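PDB 5WZJ: pumilio homolog 23 from Arabidopsis thaliana, which recognises 18S rRNA sequence-specifically through a superhelix of pumilio repeats and probably regulates translation and mRNA stability. Local coordinates for residues A[239-244]-A[294-299]; A[300-305]-A[328-333]; A[309-314]-A[340-345]. One frame throughout, in Å; residues are numbered along the deposited sequence.

Overall arrangement
From the N terminus, contact 1 closes first, bringing the loop between helices 227-239 and 244-254 against the end of helix 284-296 and so joining pumilio repeats 4 and 5. Contact 2 opens just afterwards, in series, and sets helix 299-310 against helix 323-332, repeat 5 against repeat 6. Before it closes, contact 3 opens at the end of helix 299-310, so these two cross; it closes on helix 337-347, within repeat 6. Leu294 and Leu330 connect contacts 1 and 2, while Leu330 also meets Phe310 and Leu314 of contact 3.

Contact 1: residues A[239-244]-A[294-299]; sequences LMLKQD and LEVAPE
Leu241 and Val296 bring the backbones closest, their CA atoms 5.5 Å apart, where a type II beta turn from Met240 to Gln243 faces the last turn of helix 284-296; a second approach follows at Asp244, the first residue of helix 244-254, and Pro298, the N-cap residue before helix 299-310. The turn is closed by Gln243 N bonding to Met240 O at 2.9 Å. Between the backbones sits one water, which accepts from Lys242 N and donates to Val296 O at 2.7 Å, so the link between main chains is indirect. The side chains meet in two places. Leu241 has CG anti to its backbone N (chi1 180°), and this carries CD1 across to the CG1 methyl of Val296 at 3.9 Å, the two side chains crossing obliquely. Asp244 instead lays its carboxylate alongside the proline ring: OD1 lies 3.6 Å from Pro298 CG and OD2 lies 3.8 Å from Pro298 CB, the two side chains running past each other in opposite senses. Putting an alanine at Asp244 would remove the carboxylate that lies along Pro298 and would probably leave a gap beside the CB-CG edge of the ring. Here a turn of pumilio repeat 4 abuts the helix end of repeat 5. Around it, Leu247 of helix 244-254 also touches Val296, Met240 packs on that helix and on helix 202-213, and Leu294 turns to helix 299-310, while Glu295 forms a salt bridge with Arg181.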
loop_
_atom_site.group_PDB
_atom_site.type_symbol
_atom_site.label_atom_id
_atom_site.label_comp_id
_atom_site.label_asym_id
_atom_site.label_seq_id
_atom_site.Cartn_x
_atom_site.Cartn_y
_atom_site.Cartn_z
ATOM N N LEU A 239 -4.669 -3.616 -12.652
ATOM C CA LEU A 239 -4.338 -4.813 -13.421
ATOM C C LEU A 239 -3.795 -4.474 -14.812
ATOM O O LEU A 239 -3.135 -5.313 -15.427
ATOM C CB LEU A 239 -5.577 -5.714 -13.542
ATOM C CG LEU A 239 -6.139 -6.249 -12.208
ATOM C CD1 LEU A 239 -7.492 -6.916 -12.403
ATOM C CD2 LEU A 239 -5.174 -7.223 -11.544
ATOM N N MET A 240 -4.062 -3.271 -15.323
ATOM C CA MET A 240 -3.629 -2.867 -16.655
ATOM C C MET A 240 -2.327 -2.076 -16.638
ATOM O O MET A 240 -1.954 -1.491 -17.666
ATOM C CB MET A 240 -4.730 -2.048 -17.338
ATOM C CG MET A 240 -5.942 -2.872 -17.763
ATOM S SD MET A 240 -5.508 -4.039 -19.082
ATOM C CE MET A 240 -7.126 -4.763 -19.443
ATOM N N LEU A 241 -1.645 -2.024 -15.491
ATOM C CA LEU A 241 -0.370 -1.327 -15.384
ATOM C C LEU A 241 0.560 -1.751 -16.523
ATOM O O LEU A 241 0.669 -2.938 -16.844
ATOM C CB LEU A 241 0.260 -1.625 -14.014
ATOM C CG LEU A 241 1.620 -0.993 -13.679
ATOM C CD1 LEU A 241 1.492 0.482 -13.375
ATOM C CD2 LEU A 241 2.297 -1.704 -12.519
ATOM N N LYS A 242 1.178 -0.764 -17.174
ATOM C CA LYS A 242 2.116 -0.935 -18.286
ATOM C C LYS A 242 1.478 -1.473 -19.571
ATOM O O LYS A 242 2.201 -1.684 -20.556
ATOM C CB LYS A 242 3.303 -1.838 -17.908
ATOM C CG LYS A 242 4.194 -1.267 -16.809
ATOM C CD LYS A 242 5.169 -2.327 -16.314
ATOM C CE LYS A 242 6.068 -1.794 -15.217
ATOM N NZ LYS A 242 6.962 -0.718 -15.729
ATOM N N GLN A 243 0.161 -1.700 -19.607
ATOM C CA GLN A 243 -0.507 -2.084 -20.856
ATOM C C GLN A 243 -0.994 -0.819 -21.565
ATOM O O GLN A 243 -2.183 -0.499 -21.597
ATOM C CB GLN A 243 -1.655 -3.046 -20.575
ATOM C CG GLN A 243 -1.280 -4.200 -19.651
ATOM C CD GLN A 243 -0.102 -4.998 -20.188
ATOM O OE1 GLN A 243 -0.103 -5.420 -21.340
ATOM N NE2 GLN A 243 0.913 -5.181 -19.362
ATOM N N ASP A 244 -0.035 -0.094 -22.152
ATOM C CA ASP A 244 -0.305 1.293 -22.541
ATOM C C ASP A 244 -1.412 1.397 -23.581
ATOM O O ASP A 244 -2.229 2.321 -23.529
ATOM C CB ASP A 244 0.968 1.963 -23.052
ATOM C CG ASP A 244 1.847 2.476 -21.912
ATOM O OD1 ASP A 244 1.573 2.145 -20.734
ATOM O OD2 ASP A 244 2.801 3.221 -22.196
ATOM N N LEU A 294 -3.754 8.263 -12.172
ATOM C CA LEU A 294 -2.464 8.949 -12.243
ATOM C C LEU A 294 -1.304 7.987 -12.030
ATOM O O LEU A 294 -0.238 8.171 -12.628
ATOM C CB LEU A 294 -2.416 10.090 -11.224
ATOM C CG LEU A 294 -3.340 11.270 -11.559
ATOM C CD1 LEU A 294 -3.362 12.319 -10.451
ATOM C CD2 LEU A 294 -2.872 11.890 -12.863
ATOM N N GLU A 295 -1.500 6.950 -11.207
ATOM C CA GLU A 295 -0.448 5.964 -10.976
ATOM C C GLU A 295 -0.157 5.129 -12.214
ATOM O O GLU A 295 0.986 4.711 -12.417
ATOM C CB GLU A 295 -0.826 5.034 -9.825
ATOM C CG GLU A 295 -0.639 5.689 -8.485
ATOM C CD GLU A 295 -1.366 4.974 -7.377
ATOM O OE1 GLU A 295 -1.539 3.727 -7.470
ATOM O OE2 GLU A 295 -1.763 5.681 -6.422
ATOM N N VAL A 296 -1.178 4.819 -13.021
ATOM C CA VAL A 296 -0.968 3.971 -14.195
ATOM C C VAL A 296 -0.898 4.751 -15.502
ATOM O O VAL A 296 -0.613 4.147 -16.550
ATOM C CB VAL A 296 -2.060 2.885 -14.306
ATOM C CG1 VAL A 296 -2.058 2.028 -13.063
ATOM C CG2 VAL A 296 -3.439 3.529 -14.555
ATOM N N ALA A 297 -1.128 6.064 -15.479
ATOM C CA ALA A 297 -1.274 6.810 -16.720
ATOM C C ALA A 297 0.017 6.766 -17.534
ATOM O O ALA A 297 1.099 6.989 -16.977
ATOM C CB ALA A 297 -1.644 8.262 -16.428
ATOM N N PRO A 298 -0.050 6.457 -18.832
ATOM C CA PRO A 298 1.106 6.667 -19.707
ATOM C C PRO A 298 1.452 8.144 -19.800
ATOM O O PRO A 298 0.631 9.016 -19.509
ATOM C CB PRO A 298 0.634 6.128 -21.064
ATOM C CG PRO A 298 -0.464 5.167 -20.721
ATOM C CD PRO A 298 -1.155 5.787 -19.533
ATOM N N GLU A 299 2.683 8.415 -20.251
ATOM C CA GLU A 299 3.238 9.765 -20.167
ATOM C C GLU A 299 2.326 10.796 -20.818
ATOM O O GLU A 299 2.008 11.830 -20.218
ATOM C CB GLU A 299 4.628 9.807 -20.810
ATOM C CG GLU A 299 5.162 11.229 -20.974
ATOM C CD GLU A 299 6.645 11.275 -21.316
ATOM O OE1 GLU A 299 7.438 10.563 -20.656
ATOM O OE2 GLU A 299 7.011 12.026 -22.247
HETATM O O HOH W 1 1.218 2.099 -16.561
#

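Contact 2: residues A[300-305]-A[328-333]; sequences SLYNEM and QALISH. With nucleotides of chain B.
Tyr302 reaches from helix 299-310 to the C-terminal end of helix 323-332, and its hydroxyl donates a short hydrogen bond, 2.5 Å from OH to Leu330 O. The donor stands 37° out of the carbonyl plane, and His333 N bonds to the same oxygen from the opposite face, so two donors grip an acceptor at the end of the helix. A second polar bond turns the imidazole back on its own helix: His333 ND1 donates to Ala329 O at 3.0 Å, with the acceptor in the ring plane.

Apolar and ring contacts come next. With CG anti to the backbone N (chi1 175°), the Tyr302 ring projects across the interface; His333 O lies over one face, 3.4 Å above the plane and toward the rim, while Leu330 CD1 is 3.8 Å from Tyr302 CZ.

RNA recognition forms the third group. Gln328 extends to U5 of chain B, its OE1 taking N3-H at 2.7 Å, nearly straight at 172°, and its NE2 giving to O2, the glutamine-uracil pairing familiar from PUF proteins. Leu294 of helix 284-296 touches both Tyr302 and Leu330, and Ile331 packs on helix 360-373.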
loop_
_atom_site.group_PDB
_atom_site.type_symbol
_atom_site.label_atom_id
_atom_site.label_comp_id
_atom_site.label_asym_id
_atom_site.label_seq_id
_atom_site.Cartn_x
_atom_site.Cartn_y
_atom_site.Cartn_z
ATOM N N SER A 300 1.896 10.534 -22.054
ATOM C CA SER A 300 1.098 11.515 -22.781
ATOM C C SER A 300 -0.208 11.798 -22.056
ATOM O O SER A 300 -0.680 12.942 -22.007
ATOM C CB SER A 300 0.817 11.005 -24.198
ATOM O OG SER A 300 0.130 9.760 -24.140
ATOM N N LEU A 301 -0.811 10.761 -21.487
ATOM C CA LEU A 301 -2.068 10.949 -20.781
ATOM C C LEU A 301 -1.842 11.701 -19.470
ATOM O O LEU A 301 -2.609 12.610 -19.135
ATOM C CB LEU A 301 -2.719 9.583 -20.553
ATOM C CG LEU A 301 -4.174 9.558 -20.115
ATOM C CD1 LEU A 301 -4.882 8.359 -20.729
ATOM C CD2 LEU A 301 -4.220 9.495 -18.622
ATOM N N TYR A 302 -0.776 11.355 -18.735
ATOM C CA TYR A 302 -0.447 12.087 -17.511
ATOM C C TYR A 302 -0.231 13.564 -17.804
ATOM O O TYR A 302 -0.736 14.430 -17.080
ATOM C CB TYR A 302 0.804 11.498 -16.829
ATOM C CG TYR A 302 1.251 12.319 -15.623
ATOM C CD1 TYR A 302 2.025 13.473 -15.789
ATOM C CD2 TYR A 302 0.880 11.959 -14.321
ATOM C CE1 TYR A 302 2.409 14.254 -14.703
ATOM C CE2 TYR A 302 1.269 12.730 -13.226
ATOM C CZ TYR A 302 2.028 13.880 -13.428
ATOM O OH TYR A 302 2.417 14.659 -12.356
ATOM N N ASN A 303 0.557 13.874 -18.840
ATOM C CA ASN A 303 0.881 15.274 -19.110
ATOM C C ASN A 303 -0.375 16.076 -19.421
ATOM O O ASN A 303 -0.495 17.239 -19.020
ATOM C CB ASN A 303 1.885 15.381 -20.265
ATOM C CG ASN A 303 3.272 14.874 -19.878
ATOM O OD1 ASN A 303 3.559 14.666 -18.701
ATOM N ND2 ASN A 303 4.135 14.672 -20.869
ATOM N N GLU A 304 -1.326 15.466 -20.127
ATOM C CA GLU A 304 -2.560 16.163 -20.467
ATOM C C GLU A 304 -3.412 16.425 -19.225
ATOM O O GLU A 304 -3.977 17.517 -19.072
ATOM C CB GLU A 304 -3.332 15.356 -21.517
ATOM C CG GLU A 304 -4.672 15.959 -21.962
ATOM C CD GLU A 304 -4.537 17.132 -22.920
ATOM O OE1 GLU A 304 -3.394 17.573 -23.172
ATOM O OE2 GLU A 304 -5.583 17.615 -23.417
ATOM N N MET A 305 -3.512 15.442 -18.320
ATOM C CA MET A 305 -4.230 15.671 -17.068
ATOM C C MET A 305 -3.559 16.767 -16.240
ATOM O O MET A 305 -4.235 17.654 -15.698
ATOM C CB MET A 305 -4.330 14.363 -16.276
ATOM C CG MET A 305 -5.227 13.331 -16.965
ATOM S SD MET A 305 -5.330 11.799 -16.021
ATOM C CE MET A 305 -6.394 12.336 -14.681
ATOM N N GLN A 328 -1.176 14.100 -4.154
ATOM C CA GLN A 328 -0.031 13.266 -3.803
ATOM C C GLN A 328 0.319 12.305 -4.931
ATOM O O GLN A 328 1.499 12.131 -5.269
ATOM C CB GLN A 328 -0.317 12.491 -2.521
ATOM C CG GLN A 328 -0.270 13.331 -1.242
ATOM C CD GLN A 328 -0.515 12.471 -0.018
ATOM O OE1 GLN A 328 -0.043 11.331 0.051
ATOM N NE2 GLN A 328 -1.274 12.996 0.946
ATOM N N ALA A 329 -0.695 11.665 -5.523
ATOM C CA ALA A 329 -0.452 10.792 -6.670
ATOM C C ALA A 329 0.070 11.586 -7.860
ATOM O O ALA A 329 0.996 11.146 -8.551
ATOM C CB ALA A 329 -1.738 10.036 -7.041
ATOM N N LEU A 330 -0.509 12.758 -8.122
ATOM C CA LEU A 330 -0.030 13.578 -9.235
ATOM C C LEU A 330 1.439 13.948 -9.056
ATOM O O LEU A 330 2.251 13.797 -9.977
ATOM C CB LEU A 330 -0.873 14.843 -9.359
ATOM C CG LEU A 330 -0.459 15.814 -10.472
ATOM C CD1 LEU A 330 -1.041 15.403 -11.824
ATOM C CD2 LEU A 330 -0.931 17.195 -10.115
ATOM N N ILE A 331 1.788 14.465 -7.879
ATOM C CA ILE A 331 3.170 14.849 -7.596
ATOM C C ILE A 331 4.107 13.666 -7.812
ATOM O O ILE A 331 5.126 13.771 -8.510
ATOM C CB ILE A 331 3.286 15.398 -6.161
ATOM C CG1 ILE A 331 2.529 16.722 -6.009
ATOM C CG2 ILE A 331 4.758 15.592 -5.783
ATOM C CD1 ILE A 331 2.389 17.168 -4.557
ATOM N N SER A 332 3.765 12.516 -7.221
ATOM C CA SER A 332 4.661 11.359 -7.213
ATOM C C SER A 332 4.966 10.860 -8.613
ATOM O O SER A 332 5.990 10.200 -8.820
ATOM C CB SER A 332 4.044 10.206 -6.413
ATOM O OG SER A 332 3.738 10.613 -5.104
ATOM N N HIS A 333 4.086 11.133 -9.577
ATOM C CA HIS A 333 4.258 10.615 -10.927
ATOM C C HIS A 333 4.582 11.699 -11.944
ATOM O O HIS A 333 4.485 11.455 -13.149
ATOM C CB HIS A 333 3.015 9.817 -11.329
ATOM C CG HIS A 333 2.852 8.573 -10.521
ATOM N ND1 HIS A 333 2.207 8.557 -9.302
ATOM C CD2 HIS A 333 3.314 7.317 -10.720
ATOM C CE1 HIS A 333 2.259 7.338 -8.795
ATOM N NE2 HIS A 333 2.927 6.567 -9.633
ATOM P P U B 5 -1.005 4.914 7.631
ATOM O OP1 U B 5 -1.380 4.875 9.065
ATOM O OP2 U B 5 -1.831 4.260 6.585
ATOM O "O5'" U B 5 -0.811 6.436 7.204
ATOM C "C5'" U B 5 0.002 7.306 7.981
ATOM C "C4'" U B 5 -0.326 8.752 7.707
ATOM O "O4'" U B 5 0.089 9.084 6.354
ATOM C "C3'" U B 5 -1.809 9.097 7.792
ATOM O "O3'" U B 5 -1.930 10.444 8.220
ATOM C "C2'" U B 5 -2.258 8.992 6.335
ATOM O "O2'" U B 5 -3.418 9.733 6.025
ATOM C "C1'" U B 5 -1.030 9.526 5.604
ATOM N N1 U B 5 -0.865 9.024 4.233
ATOM C C2 U B 5 -0.713 9.969 3.238
ATOM O O2 U B 5 -0.741 11.163 3.461
ATOM N N3 U B 5 -0.542 9.472 1.972
ATOM C C4 U B 5 -0.502 8.142 1.614
ATOM O O4 U B 5 -0.338 7.865 0.430
ATOM C C5 U B 5 -0.656 7.217 2.696
ATOM C C6 U B 5 -0.822 7.675 3.948
#

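Contact 3: residues A[309-314]-A[340-345]; sequences VFKNSL and MGIMWE
Ile342 meets Lys311 with both of its branches and buries more surface than any other residue of the two segments. Its CG2, anti to the backbone N, touches Lys311 CG at 3.9 Å, while CD1, at the end of the other branch, lies 3.9 Å from Lys311 CE. The extended lysine chain lets its CG and CE methylenes pack on the isoleucine, which it crosses at about a right angle. Next along, Met343 receives Leu314: the CD1 methyl rests 3.8 Å from Met343 CA and 3.9 Å from Met343 CG, a contact against the root of the methionine. Beyond CG, a chi2 near 180° (-174°) takes the sulfur of Met343 on to Ile331 CA.

On the facing segment, Lys311 and Asn312 occupy the corner of a type II beta turn that runs from Phe310 to Ser313, closed by Ser313 N bonding to Phe310 O at 2.9 Å. This turn delivers Leu314, at the beginning of helix 314-318, to the interface. Glu346, just past 340-345 on helix 337-347, accepts from the backbone N atoms of Asn312 and Leu314, adding polar ties between turn and helix. Both segments belong to pumilio repeat 6; Leu314 also touches Leu330 of helix 323-332, and Met340 and Met343 carry the packing on to helix 360-373, while Trp344 turns to helix 377-388.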
loop_
_atom_site.group_PDB
_atom_site.type_symbol
_atom_site.label_atom_id
_atom_site.label_comp_id
_atom_site.label_asym_id
_atom_site.label_seq_id
_atom_site.Cartn_x
_atom_site.Cartn_y
_atom_site.Cartn_z
ATOM N N VAL A 309 -6.272 19.703 -16.176
ATOM C CA VAL A 309 -7.101 19.496 -15.001
ATOM C C VAL A 309 -6.489 20.138 -13.758
ATOM O O VAL A 309 -7.144 20.919 -13.068
ATOM C CB VAL A 309 -7.374 17.991 -14.781
ATOM C CG1 VAL A 309 -7.978 17.752 -13.409
ATOM C CG2 VAL A 309 -8.294 17.459 -15.886
ATOM N N PHE A 310 -5.224 19.832 -13.468
ATOM C CA PHE A 310 -4.659 20.126 -12.152
ATOM C C PHE A 310 -3.917 21.456 -12.087
ATOM O O PHE A 310 -3.972 22.132 -11.056
ATOM C CB PHE A 310 -3.719 18.995 -11.725
ATOM C CG PHE A 310 -4.432 17.708 -11.487
ATOM C CD1 PHE A 310 -5.157 17.519 -10.314
ATOM C CD2 PHE A 310 -4.435 16.710 -12.450
ATOM C CE1 PHE A 310 -5.859 16.346 -10.096
ATOM C CE2 PHE A 310 -5.120 15.516 -12.226
ATOM C CZ PHE A 310 -5.837 15.341 -11.058
ATOM N N LYS A 311 -3.212 21.831 -13.150
ATOM C CA LYS A 311 -2.396 23.038 -13.111
ATOM C C LYS A 311 -3.259 24.244 -12.752
ATOM O O LYS A 311 -4.387 24.382 -13.231
ATOM C CB LYS A 311 -1.698 23.246 -14.459
ATOM C CG LYS A 311 -0.655 24.392 -14.466
ATOM C CD LYS A 311 -0.145 24.696 -15.879
ATOM C CE LYS A 311 0.715 25.971 -15.900
ATOM N NZ LYS A 311 1.304 26.245 -17.244
ATOM N N ASN A 312 -2.742 25.086 -11.857
ATOM C CA ASN A 312 -3.374 26.275 -11.282
ATOM C C ASN A 312 -4.386 25.951 -10.178
ATOM O O ASN A 312 -4.883 26.876 -9.539
ATOM C CB ASN A 312 -4.060 27.166 -12.336
ATOM C CG ASN A 312 -3.097 27.613 -13.412
ATOM O OD1 ASN A 312 -1.989 28.034 -13.116
ATOM N ND2 ASN A 312 -3.499 27.482 -14.664
ATOM N N SER A 313 -4.690 24.681 -9.906
ATOM C CA SER A 313 -5.578 24.328 -8.805
ATOM C C SER A 313 -4.875 23.519 -7.720
ATOM O O SER A 313 -5.546 22.957 -6.846
ATOM C CB SER A 313 -6.793 23.550 -9.328
ATOM O OG SER A 313 -7.537 24.316 -10.269
ATOM N N LEU A 314 -3.546 23.450 -7.744
ATOM C CA LEU A 314 -2.848 22.469 -6.914
ATOM C C LEU A 314 -3.070 22.724 -5.426
ATOM O O LEU A 314 -3.299 21.784 -4.654
ATOM C CB LEU A 314 -1.353 22.477 -7.241
ATOM C CG LEU A 314 -0.961 22.012 -8.649
ATOM C CD1 LEU A 314 0.563 21.941 -8.782
ATOM C CD2 LEU A 314 -1.607 20.644 -8.966
ATOM N N MET A 340 7.958 19.918 -12.296
ATOM C CA MET A 340 8.466 20.159 -10.950
ATOM C C MET A 340 8.444 21.645 -10.609
ATOM O O MET A 340 8.067 22.027 -9.496
ATOM C CB MET A 340 9.880 19.605 -10.813
ATOM C CG MET A 340 10.427 19.752 -9.413
ATOM S SD MET A 340 9.604 18.610 -8.281
ATOM C CE MET A 340 9.916 19.439 -6.716
ATOM N N GLY A 341 8.826 22.500 -11.562
ATOM C CA GLY A 341 8.796 23.933 -11.318
ATOM C C GLY A 341 7.391 24.462 -11.107
ATOM O O GLY A 341 7.157 25.304 -10.237
ATOM N N ILE A 342 6.431 23.973 -11.890
ATOM C CA ILE A 342 5.050 24.411 -11.700
ATOM C C ILE A 342 4.539 23.964 -10.337
ATOM O O ILE A 342 3.896 24.734 -9.614
ATOM C CB ILE A 342 4.163 23.900 -12.849
ATOM C CG1 ILE A 342 4.472 24.681 -14.126
ATOM C CG2 ILE A 342 2.699 24.024 -12.490
ATOM C CD1 ILE A 342 4.048 23.981 -15.394
ATOM N N MET A 343 4.845 22.728 -9.946
ATOM C CA MET A 343 4.378 22.256 -8.649
ATOM C C MET A 343 5.031 23.038 -7.514
ATOM O O MET A 343 4.378 23.352 -6.515
ATOM C CB MET A 343 4.643 20.758 -8.508
ATOM C CG MET A 343 3.845 19.902 -9.507
ATOM S SD MET A 343 4.059 18.148 -9.194
ATOM C CE MET A 343 5.838 17.972 -9.367
ATOM N N TRP A 344 6.314 23.372 -7.650
ATOM C CA TRP A 344 6.977 24.102 -6.576
ATOM C C TRP A 344 6.392 25.501 -6.422
ATOM O O TRP A 344 6.163 25.962 -5.300
ATOM C CB TRP A 344 8.484 24.165 -6.828
ATOM C CG TRP A 344 9.256 24.714 -5.671
ATOM C CD1 TRP A 344 9.656 24.043 -4.550
ATOM C CD2 TRP A 344 9.726 26.053 -5.528
ATOM N NE1 TRP A 344 10.348 24.890 -3.710
ATOM C CE2 TRP A 344 10.400 26.131 -4.290
ATOM C CE3 TRP A 344 9.638 27.196 -6.324
ATOM C CZ2 TRP A 344 10.981 27.307 -3.835
ATOM C CZ3 TRP A 344 10.214 28.356 -5.875
ATOM C CH2 TRP A 344 10.879 28.408 -4.640
ATOM N N GLU A 345 6.109 26.176 -7.536
ATOM C CA GLU A 345 5.557 27.525 -7.460
ATOM C C GLU A 345 4.179 27.538 -6.801
ATOM O O GLU A 345 3.870 28.441 -6.013
ATOM C CB GLU A 345 5.482 28.144 -8.854
ATOM C CG GLU A 345 6.833 28.536 -9.431
ATOM C CD GLU A 345 6.748 28.937 -10.898
ATOM O OE1 GLU A 345 5.622 29.194 -11.385
ATOM O OE2 GLU A 345 7.806 28.986 -11.565
#